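Local coordinates for protein BRIC1 (Synthetic construct, PDB 6FF6) that is a computationally designed repeat protein with a corrugated architecture of packed helices and has no known natural function, at residues F126-A129 with F130-M133; D214-Q217 with E218-D221. All blocks are in the same frame, centred on the assembly; numbering follows the deposited sequence.

Interaction 1. Residues F126-A129 with F130-M133; sequences FYQA and FFDM
In F131, chi1 of -73° sets CG anti to the carbonyl carbon and beside the backbone N, which lays the ring back along the helix toward Y127, one turn earlier. The Y127 side chain runs alongside that of F131. The touch is narrow: CE2 of F131 comes to 3.8 Å from CD2 of Y127, arriving at the edge of the tyrosine ring and in its plane, so the two rings meet without a stack. The F131 ring also comes close to the backbone, its CD2 3.2 Å from Y127 O. That same oxygen accepts the amide of F131 at 2.8 Å between N and O, a bond lying in the carbonyl plane with an N-H...O angle of 164°. It is one of four i to i+4 bonds across the segments, and they identify 126-133 as regular alpha-helix within helix 125-146 of this designed corrugated repeat protein; the F130 N to F126 O bond is longer, at 3.3 Å. Next to the tyrosine contact, on the same border of the F131 ring, Q128, its chain bent at chi2, brings NE2 to the ring edge, 3.9 Å from CD2 of F131, with amide and ring planes 57° apart; its OE1 has a weak hydrogen bond from Q124. F130 turns its ring elsewhere, and it and F126 meet the ring of F175, which Y127 also meets edge-to-face. Along another side of the helix, D132 packs its CB 3.3 Å from Q128 O, while its OD1 forms a salt bridge with R114 of the second subunit. A129 and M133 also face that subunit, packing on its M75 and M115 respectively.

Interaction 2. Residues D214-Q217 with E218-D221; sequences DIMQ and EQLD
Four i to i+4 backbone bonds join 214-217 to 218-221, from E218 N to D214 O at 3.1 Å through D221 N to Q217 O at 2.8 Å. Q217 spans the last of these turns with its side chain: CG stands anti to the backbone N (chi1 -171°) and the chain bends at chi2, carrying the amide forward to D221. There NE2 donates to D221 OD1 over 3.1 Å, with the acceptor in the amide plane but the donor 40° above the carboxylate plane. The same NE2 also bonds to D135 OD1 on helix 125-146, so the amide links two acidic side chains and two helices. With an alanine at D221, NE2 of Q217 would lose its acceptor one turn on, and the amide, left with its bond to D135, would probably be freer to turn. This i to i+4 side-chain bridge lies on helix 203-224 of this all-helical design, whose flanks face three other helices. On the flank toward helices 178-196 and 231-247, Q219 extends its chain past I215, placing NE2 3.4 Å from I215 CG2, while OE1 lies 4.1 Å from M216 CG. Its NE2 is hydrogen-bonded to T183 OG1, which gives this buried amide a polar partner. E218 runs back along the helix, its CG 3.4 Å from D214 O and its OE1 3.9 Å from I215 CD1. I215 and E218 both touch S233 of helix 231-247.

Overall arrangement
Interactions 1 and 2 lie on different helices, 125-146 and 203-224, with centres about 14 Å apart, and they meet through L220: its CD1 is 3.6 Å from F131 CD1 and also 3.6 Å from F130 CE2. Both are partly buried single-helix contacts built on i to i+4 backbone bonds. Their side-chain chemistry differs. Interaction 1 is aromatic, with F130 and F131 buried and another flank occupied by the second subunit. Interaction 2 is touched by no other protein chain, and amides do more of its work, reaching residues on helices 125-146 and 178-196. Exposed Q128 and E218 mark the more solvent-facing parts of the two.

Interaction 1. Residues F126-A129 with F130-M133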
ATOM      1  N   PHE A 126      -1.860  -4.886   8.429  1.00123.47           N
ATOM      2  CA  PHE A 126      -2.820  -5.150   7.375  1.00120.53           C
ATOM      3  C   PHE A 126      -3.866  -6.208   7.784  1.00116.99           C
ATOM      4  O   PHE A 126      -5.051  -6.038   7.478  1.00114.35           O
ATOM      5  CB  PHE A 126      -2.095  -5.495   6.054  1.00125.09           C
ATOM      6  CG  PHE A 126      -3.036  -5.587   4.872  1.00126.51           C
ATOM      7  CD1 PHE A 126      -4.032  -4.629   4.671  1.00130.10           C
ATOM      8  CD2 PHE A 126      -2.961  -6.653   3.984  1.00128.68           C
ATOM      9  CE1 PHE A 126      -4.942  -4.747   3.612  1.00130.14           C
ATOM     10  CE2 PHE A 126      -3.860  -6.760   2.915  1.00130.54           C
ATOM     11  CZ  PHE A 126      -4.844  -5.807   2.739  1.00128.44           C
ATOM     12  N   TYR A 127      -3.440  -7.268   8.502  1.00111.03           N
ATOM     13  CA  TYR A 127      -4.334  -8.324   8.982  1.00107.13           C
ATOM     14  C   TYR A 127      -5.247  -7.777  10.048  1.00108.24           C
ATOM     15  O   TYR A 127      -6.440  -8.049  10.019  1.00106.59           O
ATOM     16  CB  TYR A 127      -3.534  -9.499   9.573  1.00109.86           C
ATOM     17  CG  TYR A 127      -3.233 -10.629   8.615  1.00112.61           C
ATOM     18  CD1 TYR A 127      -2.338 -10.458   7.565  1.00117.91           C
ATOM     19  CD2 TYR A 127      -3.785 -11.895   8.803  1.00111.45           C
ATOM     20  CE1 TYR A 127      -2.033 -11.511   6.694  1.00121.84           C
ATOM     21  CE2 TYR A 127      -3.492 -12.953   7.937  1.00112.23           C
ATOM     22  CZ  TYR A 127      -2.606 -12.758   6.889  1.00124.37           C
ATOM     23  OH  TYR A 127      -2.266 -13.792   6.042  1.00127.11           O
ATOM     24  N   GLN A 128      -4.687  -6.995  10.980  1.00105.54           N
ATOM     25  CA  GLN A 128      -5.395  -6.390  12.093  1.00104.32           C
ATOM     26  C   GLN A 128      -6.471  -5.407  11.662  1.00106.50           C
ATOM     27  O   GLN A 128      -7.582  -5.456  12.211  1.00104.81           O
ATOM     28  CB  GLN A 128      -4.411  -5.773  13.072  1.00108.69           C
ATOM     29  CG  GLN A 128      -4.253  -6.588  14.365  1.00133.68           C
ATOM     30  CD  GLN A 128      -4.170  -8.096  14.213  1.00156.10           C
ATOM     31  OE1 GLN A 128      -3.327  -8.637  13.489  1.00155.72           O
ATOM     32  NE2 GLN A 128      -5.041  -8.808  14.917  1.00145.97           N
ATOM     33  N   ALA A 129      -6.171  -4.571  10.649  1.00102.07           N
ATOM     34  CA  ALA A 129      -7.119  -3.632  10.067  1.00100.05           C
ATOM     35  C   ALA A 129      -8.271  -4.421   9.478  1.00102.07           C
ATOM     36  O   ALA A 129      -9.417  -4.092   9.749  1.00102.45           O
ATOM     37  CB  ALA A 129      -6.440  -2.785   9.005  1.00103.30           C
ATOM     38  N   PHE A 130      -7.984  -5.535   8.795  1.00 99.02           N
ATOM     39  CA  PHE A 130      -9.024  -6.401   8.245  1.00 95.66           C
ATOM     40  C   PHE A 130      -9.873  -7.007   9.335  1.00 97.46           C
ATOM     41  O   PHE A 130     -11.095  -6.946   9.238  1.00 96.19           O
ATOM     42  CB  PHE A 130      -8.426  -7.498   7.333  1.00 96.69           C
ATOM     43  CG  PHE A 130      -9.389  -8.635   7.036  1.00 95.44           C
ATOM     44  CD1 PHE A 130     -10.519  -8.430   6.249  1.00 97.50           C
ATOM     45  CD2 PHE A 130      -9.204  -9.892   7.604  1.00 95.31           C
ATOM     46  CE1 PHE A 130     -11.447  -9.461   6.054  1.00 96.40           C
ATOM     47  CE2 PHE A 130     -10.136 -10.912   7.411  1.00 95.24           C
ATOM     48  CZ  PHE A 130     -11.234 -10.703   6.613  1.00 93.13           C
ATOM     49  N   PHE A 131      -9.237  -7.624  10.351  1.00 95.24           N
ATOM     50  CA  PHE A 131      -9.950  -8.285  11.454  1.00 94.24           C
ATOM     51  C   PHE A 131     -10.928  -7.305  12.152  1.00100.16           C
ATOM     52  O   PHE A 131     -12.113  -7.574  12.253  1.00 97.79           O
ATOM     53  CB  PHE A 131      -8.961  -8.986  12.428  1.00 96.80           C
ATOM     54  CG  PHE A 131      -8.326 -10.249  11.868  1.00 97.77           C
ATOM     55  CD1 PHE A 131      -9.093 -11.194  11.186  1.00 98.65           C
ATOM     56  CD2 PHE A 131      -6.974 -10.513  12.056  1.00101.24           C
ATOM     57  CE1 PHE A 131      -8.505 -12.363  10.657  1.00 99.33           C
ATOM     58  CE2 PHE A 131      -6.391 -11.671  11.522  1.00104.13           C
ATOM     59  CZ  PHE A 131      -7.161 -12.590  10.824  1.00 99.81           C
ATOM     60  N   ASP A 132     -10.433  -6.128  12.521  1.00100.83           N
ATOM     61  CA  ASP A 132     -11.205  -5.043  13.110  1.00101.48           C
ATOM     62  C   ASP A 132     -12.363  -4.604  12.175  1.00104.00           C
ATOM     63  O   ASP A 132     -13.503  -4.522  12.634  1.00103.25           O
ATOM     64  CB  ASP A 132     -10.236  -3.889  13.447  1.00105.66           C
ATOM     65  CG  ASP A 132     -10.809  -2.494  13.600  1.00117.64           C
ATOM     66  OD1 ASP A 132     -11.964  -2.368  14.073  1.00120.81           O
ATOM     67  OD2 ASP A 132     -10.099  -1.531  13.266  1.00121.30           O
ATOM     68  N   MET A 133     -12.066  -4.313  10.893  1.00 99.38           N
ATOM     69  CA  MET A 133     -13.077  -3.933   9.903  1.00 98.31           C
ATOM     70  C   MET A 133     -14.185  -4.996   9.773  1.00 98.87           C
ATOM     71  O   MET A 133     -15.369  -4.658   9.896  1.00 97.22           O
ATOM     72  CB  MET A 133     -12.432  -3.677   8.530  1.00101.84           C
ATOM     73  CG  MET A 133     -13.461  -3.449   7.425  1.00105.41           C
ATOM     74  SD  MET A 133     -13.175  -1.992   6.386  1.00113.23           S
ATOM     75  CE  MET A 133     -12.984  -0.832   7.534  1.00111.11           C
TER

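Interaction 2. Residues D214-Q217 with E218-D221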
ATOM      1  N   ASP A 214     -22.952 -15.772  12.628  1.00 97.52           N
ATOM      2  CA  ASP A 214     -22.271 -16.386  13.777  1.00 98.73           C
ATOM      3  C   ASP A 214     -21.105 -17.289  13.342  1.00100.59           C
ATOM      4  O   ASP A 214     -20.001 -17.221  13.924  1.00 99.18           O
ATOM      5  CB  ASP A 214     -23.281 -17.139  14.671  1.00103.09           C
ATOM      6  CG  ASP A 214     -24.350 -16.253  15.324  1.00126.49           C
ATOM      7  OD1 ASP A 214     -24.138 -15.019  15.415  1.00130.05           O
ATOM      8  OD2 ASP A 214     -25.389 -16.795  15.758  1.00139.63           O
ATOM      9  N   ILE A 215     -21.354 -18.114  12.291  1.00 94.76           N
ATOM     10  CA  ILE A 215     -20.358 -19.025  11.723  1.00 91.61           C
ATOM     11  C   ILE A 215     -19.202 -18.207  11.128  1.00 94.72           C
ATOM     12  O   ILE A 215     -18.037 -18.566  11.327  1.00 95.82           O
ATOM     13  CB  ILE A 215     -20.982 -19.976  10.654  1.00 92.93           C
ATOM     14  CG1 ILE A 215     -22.084 -20.917  11.228  1.00 94.36           C
ATOM     15  CG2 ILE A 215     -19.905 -20.770   9.900  1.00 89.87           C
ATOM     16  CD1 ILE A 215     -21.711 -21.859  12.373  1.00 99.46           C
ATOM     17  N   MET A 216     -19.525 -17.134  10.384  1.00 88.71           N
ATOM     18  CA  MET A 216     -18.531 -16.259   9.759  1.00 88.01           C
ATOM     19  C   MET A 216     -17.642 -15.572  10.808  1.00 90.07           C
ATOM     20  O   MET A 216     -16.439 -15.438  10.586  1.00 90.22           O
ATOM     21  CB  MET A 216     -19.199 -15.236   8.839  1.00 91.17           C
ATOM     22  CG  MET A 216     -19.834 -15.864   7.607  1.00 95.83           C
ATOM     23  SD  MET A 216     -20.695 -14.736   6.460  1.00102.50           S
ATOM     24  CE  MET A 216     -21.577 -13.750   7.505  1.00100.40           C
ATOM     25  N   GLN A 217     -18.217 -15.216  11.966  1.00 85.23           N
ATOM     26  CA  GLN A 217     -17.495 -14.634  13.097  1.00 85.48           C
ATOM     27  C   GLN A 217     -16.512 -15.653  13.687  1.00 89.47           C
ATOM     28  O   GLN A 217     -15.370 -15.316  13.970  1.00 87.31           O
ATOM     29  CB  GLN A 217     -18.469 -14.170  14.187  1.00 88.02           C
ATOM     30  CG  GLN A 217     -17.775 -13.356  15.291  1.00113.73           C
ATOM     31  CD  GLN A 217     -17.133 -12.066  14.790  1.00122.90           C
ATOM     32  OE1 GLN A 217     -17.807 -11.181  14.248  1.00116.60           O
ATOM     33  NE2 GLN A 217     -15.821 -11.934  14.963  1.00108.80           N
ATOM     34  N   GLU A 218     -16.958 -16.909  13.847  1.00 88.69           N
ATOM     35  CA  GLU A 218     -16.111 -18.010  14.339  1.00 88.40           C
ATOM     36  C   GLU A 218     -14.986 -18.282  13.338  1.00 88.22           C
ATOM     37  O   GLU A 218     -13.852 -18.556  13.758  1.00 86.11           O
ATOM     38  CB  GLU A 218     -16.927 -19.280  14.544  1.00 90.37           C
ATOM     39  CG  GLU A 218     -17.947 -19.216  15.668  1.00113.42           C
ATOM     40  CD  GLU A 218     -18.855 -20.433  15.777  1.00151.65           C
ATOM     41  OE1 GLU A 218     -18.744 -21.350  14.927  1.00148.12           O
ATOM     42  OE2 GLU A 218     -19.684 -20.465  16.717  1.00152.90           O
ATOM     43  N   GLN A 219     -15.302 -18.200  12.009  1.00 83.56           N
ATOM     44  CA  GLN A 219     -14.314 -18.403  10.937  1.00 82.72           C
ATOM     45  C   GLN A 219     -13.288 -17.286  11.030  1.00 85.66           C
ATOM     46  O   GLN A 219     -12.103 -17.572  11.077  1.00 84.74           O
ATOM     47  CB  GLN A 219     -14.972 -18.442   9.542  1.00 82.57           C
ATOM     48  CG  GLN A 219     -15.714 -19.739   9.232  1.00 76.42           C
ATOM     49  CD  GLN A 219     -16.614 -19.604   8.036  1.00 86.79           C
ATOM     50  OE1 GLN A 219     -16.739 -18.543   7.435  1.00 90.55           O
ATOM     51  NE2 GLN A 219     -17.288 -20.660   7.669  1.00 77.38           N
ATOM     52  N   LEU A 220     -13.755 -16.034  11.172  1.00 84.21           N
ATOM     53  CA  LEU A 220     -12.901 -14.859  11.365  1.00 85.80           C
ATOM     54  C   LEU A 220     -11.994 -15.004  12.618  1.00 90.77           C
ATOM     55  O   LEU A 220     -10.773 -14.866  12.513  1.00 90.93           O
ATOM     56  CB  LEU A 220     -13.769 -13.611  11.439  1.00 86.68           C
ATOM     57  CG  LEU A 220     -13.012 -12.298  11.408  1.00 94.89           C
ATOM     58  CD1 LEU A 220     -12.359 -12.078  10.020  1.00 95.49           C
ATOM     59  CD2 LEU A 220     -13.877 -11.117  11.950  1.00 94.23           C
ATOM     60  N   ASP A 221     -12.588 -15.389  13.756  1.00 89.38           N
ATOM     61  CA  ASP A 221     -11.905 -15.644  15.024  1.00 92.37           C
ATOM     62  C   ASP A 221     -10.839 -16.740  14.949  1.00 99.22           C
ATOM     63  O   ASP A 221      -9.760 -16.589  15.533  1.00101.34           O
ATOM     64  CB  ASP A 221     -12.920 -15.934  16.137  1.00 95.54           C
ATOM     65  CG  ASP A 221     -13.775 -14.731  16.546  1.00113.61           C
ATOM     66  OD1 ASP A 221     -13.473 -13.587  16.096  1.00108.29           O
ATOM     67  OD2 ASP A 221     -14.757 -14.930  17.293  1.00131.93           O
TER